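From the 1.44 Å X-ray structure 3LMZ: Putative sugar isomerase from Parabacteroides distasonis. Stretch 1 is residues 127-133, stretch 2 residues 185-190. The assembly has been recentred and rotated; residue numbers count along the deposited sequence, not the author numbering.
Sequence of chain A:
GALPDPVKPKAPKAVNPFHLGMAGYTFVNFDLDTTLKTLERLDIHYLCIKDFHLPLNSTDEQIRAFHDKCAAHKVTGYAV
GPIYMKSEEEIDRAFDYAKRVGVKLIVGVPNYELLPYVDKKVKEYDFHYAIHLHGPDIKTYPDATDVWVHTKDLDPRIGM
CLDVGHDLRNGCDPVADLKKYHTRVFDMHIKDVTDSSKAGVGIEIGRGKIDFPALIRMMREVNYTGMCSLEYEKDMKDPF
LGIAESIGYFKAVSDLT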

# COMPACT_ATOMS: atom_id res chain seq x y z
N PHE A 127 -8.29 0.84 34.44
CA PHE A 127 -8.22 0.71 32.99
C PHE A 127 -8.50 2.09 32.34
O PHE A 127 -9.16 2.95 32.95
N HIS A 128 -7.96 2.30 31.14
CA HIS A 128 -8.37 3.39 30.29
C HIS A 128 -9.57 2.93 29.46
O HIS A 128 -9.73 1.75 29.13
N TYR A 129 -10.42 3.89 29.11
CA TYR A 129 -11.65 3.68 28.41
C TYR A 129 -11.76 4.74 27.31
O TYR A 129 -11.77 5.94 27.60
N ALA A 130 -11.80 4.29 26.06
CA ALA A 130 -11.76 5.16 24.89
C ALA A 130 -13.11 5.07 24.17
O ALA A 130 -13.44 4.03 23.64
N ILE A 131 -13.86 6.16 24.17
CA ILE A 131 -15.20 6.23 23.55
C ILE A 131 -15.02 6.43 22.02
O ILE A 131 -14.36 7.38 21.56
N HIS A 132 -15.63 5.52 21.23
CA HIS A 132 -15.53 5.62 19.75
C HIS A 132 -16.53 6.62 19.19
O HIS A 132 -17.71 6.32 19.11
N LEU A 133 -16.01 7.74 18.71
CA LEU A 133 -16.85 8.77 18.07
C LEU A 133 -17.25 8.29 16.69
O LEU A 133 -16.54 7.53 16.07
N VAL A 185 -6.91 11.31 24.38
CA VAL A 185 -6.98 10.43 23.20
C VAL A 185 -6.19 9.15 23.54
O VAL A 185 -4.94 9.17 23.68
N PHE A 186 -6.92 8.04 23.71
CA PHE A 186 -6.31 6.80 24.18
C PHE A 186 -6.20 5.74 23.11
O PHE A 186 -5.59 4.69 23.32
N ASP A 187 -6.86 5.99 21.99
CA ASP A 187 -6.83 5.07 20.83
C ASP A 187 -7.18 5.90 19.61
O ASP A 187 -7.69 7.03 19.72
N MSE A 188 -6.91 5.35 18.43
CA MSE A 188 -7.21 6.08 17.22
C MSE A 188 -7.57 5.05 16.15
O MSE A 188 -6.89 4.04 16.02
N HIS A 189 -8.62 5.37 15.38
CA HIS A 189 -8.91 4.67 14.12
C HIS A 189 -8.44 5.58 13.00
O HIS A 189 -8.97 6.71 12.81
N ILE A 190 -7.55 5.02 12.18
CA ILE A 190 -7.10 5.65 10.93
C ILE A 190 -7.92 5.08 9.81
O ILE A 190 -8.30 3.90 9.83

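The two strands, 128-132 and 185-190, run in broadly the same direction, their axes 43° apart and 6.7 Å from each other at closest approach. No clear backbone or side-chain hydrogen bond joins them, and the close contacts are made chiefly by side chains, burying a modest 279 Å² in total. F127, which precedes the first strand, lies out of reach of the second stretch, and the contact begins with the next residue.

H128 directs its CA-to-CB bond toward the second stretch. With chi1 at -77° (m) and chi2 at 75°, its imidazole presents an edge to the face of F186: the ring centroids are 4.5 Å apart, the planes meet at 75°, and H128 CD2 comes within 3.5 Å of F186 CZ. This is a classic edge-to-face pair, in which the slightly positive C-H rim of one ring meets the electron-rich face of another. F186 is itself an m rotamer, chi1 -61°, and its CA-to-CB bond also points toward the partner strand. Of all the residues here it has the largest area covered by the opposite stretch, as befits a broad, flat side chain that can offer a face to one neighbour and an edge to another. Both residues of the pair remain partly exposed, a setting that histidine, with its polar nitrogens, tolerates well.

Y129 follows the alternation of a strand and points its CA-to-CB bond away. It is a t rotamer, and even its CB stays 6.5 Å from F186 CD2, so its contribution comes from the backbone: Y129 O lies 4.1 Å from F186 CD2, near the plane of the phenyl ring and at its edge.

The CA-to-CB bond of A130 points toward the second stretch at the closer of the two register pairs, A130 CA lying 5.7 Å from F186 CA. A single methyl group suits so short a spacing. A130 CB packs 4.2 Å from F186 CB and 4.1 Å from D187 CB, touching the aliphatic base of each side chain. D187 adopts chi1 -169° (t), and its OD1 is hydrogen-bonded elsewhere in the structure, so the carboxylate has a polar partner although the residue is buried.

I131, an m rotamer, is buried but out of reach of the second stretch. H132 has a CA-to-CB bond that points sideways, but its t rotamer (chi1 -169°) brings the end of the imidazole nearer to H189. H189 directs its CA-to-CB bond toward the first stretch and is an m rotamer, chi1 -71°. The two rings form an oblique pair, with centroids 4.4 Å apart and planes at 59°; H189 CE1 lies over one face of the H132 ring, and H132 NE2 approaches H189 ND1 to 3.3 Å. Both of these nitrogens have hydrogen-bonding partners elsewhere in the structure. Histidine suits such a buried site because its flat ring can pack while its nitrogens can take polar partners. L133 lies beyond reach, ending the contact.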

# COMPACT_ATOMS: atom_id res chain seq x y z
CB PHE A 127 -9.31 -0.26 32.44
CG PHE A 127 -9.15 -1.70 32.85
CD1 PHE A 127 -7.98 -2.21 33.33
CD2 PHE A 127 -10.23 -2.57 32.66
CE1 PHE A 127 -7.86 -3.56 33.67
CE2 PHE A 127 -10.12 -3.90 32.98
CZ PHE A 127 -8.95 -4.39 33.47
CB HIS A 128 -7.22 3.86 29.42
CG HIS A 128 -6.20 4.71 30.14
ND1 HIS A 128 -5.28 4.17 31.01
CD2 HIS A 128 -5.97 6.04 30.11
CE1 HIS A 128 -4.52 5.14 31.48
NE2 HIS A 128 -4.90 6.28 30.93
CB TYR A 129 -12.84 3.81 29.37
CG TYR A 129 -14.16 3.38 28.81
CD1 TYR A 129 -14.87 4.23 27.97
CD2 TYR A 129 -14.76 2.17 29.14
CE1 TYR A 129 -16.11 3.87 27.46
CE2 TYR A 129 -15.98 1.80 28.63
CZ TYR A 129 -16.67 2.67 27.84
OH TYR A 129 -17.90 2.29 27.34
CB ALA A 130 -10.63 4.73 23.93
CB ILE A 131 -16.05 7.39 24.11
CG1 ILE A 131 -16.32 7.17 25.60
CG2 ILE A 131 -17.35 7.51 23.30
CD1 ILE A 131 -16.77 8.36 26.36
CB HIS A 132 -15.69 4.25 19.06
CG HIS A 132 -15.34 4.30 17.61
ND1 HIS A 132 -15.87 3.46 16.66
CD2 HIS A 132 -14.50 5.13 16.94
CE1 HIS A 132 -15.37 3.77 15.47
NE2 HIS A 132 -14.54 4.78 15.60
CB LEU A 133 -16.14 10.12 18.07
CG LEU A 133 -14.91 10.25 17.16
CD1 LEU A 133 -15.30 10.71 15.73
CD2 LEU A 133 -13.78 11.18 17.71
CB VAL A 185 -6.40 11.09 21.93
CG1 VAL A 185 -6.36 10.11 20.74
CG2 VAL A 185 -7.20 12.38 21.57
CB PHE A 186 -7.02 6.30 25.46
CG PHE A 186 -6.93 7.29 26.61
CD1 PHE A 186 -5.73 7.94 26.91
CD2 PHE A 186 -8.06 7.64 27.33
CE1 PHE A 186 -5.65 8.85 27.94
CE2 PHE A 186 -7.97 8.56 28.33
CZ PHE A 186 -6.77 9.16 28.63
CB ASP A 187 -7.82 3.92 21.02
CG ASP A 187 -7.67 2.80 20.01
OD1 ASP A 187 -6.58 2.23 19.96
OD2 ASP A 187 -8.70 2.43 19.45
CB MSE A 188 -5.99 6.84 16.73
CG MSE A 188 -6.27 7.86 15.66
SE MSE A 188 -4.63 8.77 15.06
CE MSE A 188 -4.22 9.46 16.93
CB HIS A 189 -10.41 4.33 14.02
CG HIS A 189 -10.84 3.24 14.96
ND1 HIS A 189 -12.11 2.71 14.96
CD2 HIS A 189 -10.13 2.53 15.87
CE1 HIS A 189 -12.17 1.74 15.87
NE2 HIS A 189 -10.98 1.61 16.43
CB ILE A 190 -5.57 5.53 10.70
CG1 ILE A 190 -5.10 4.08 10.75
CG2 ILE A 190 -4.80 6.37 11.76
CD1 ILE A 190 -3.72 3.90 10.21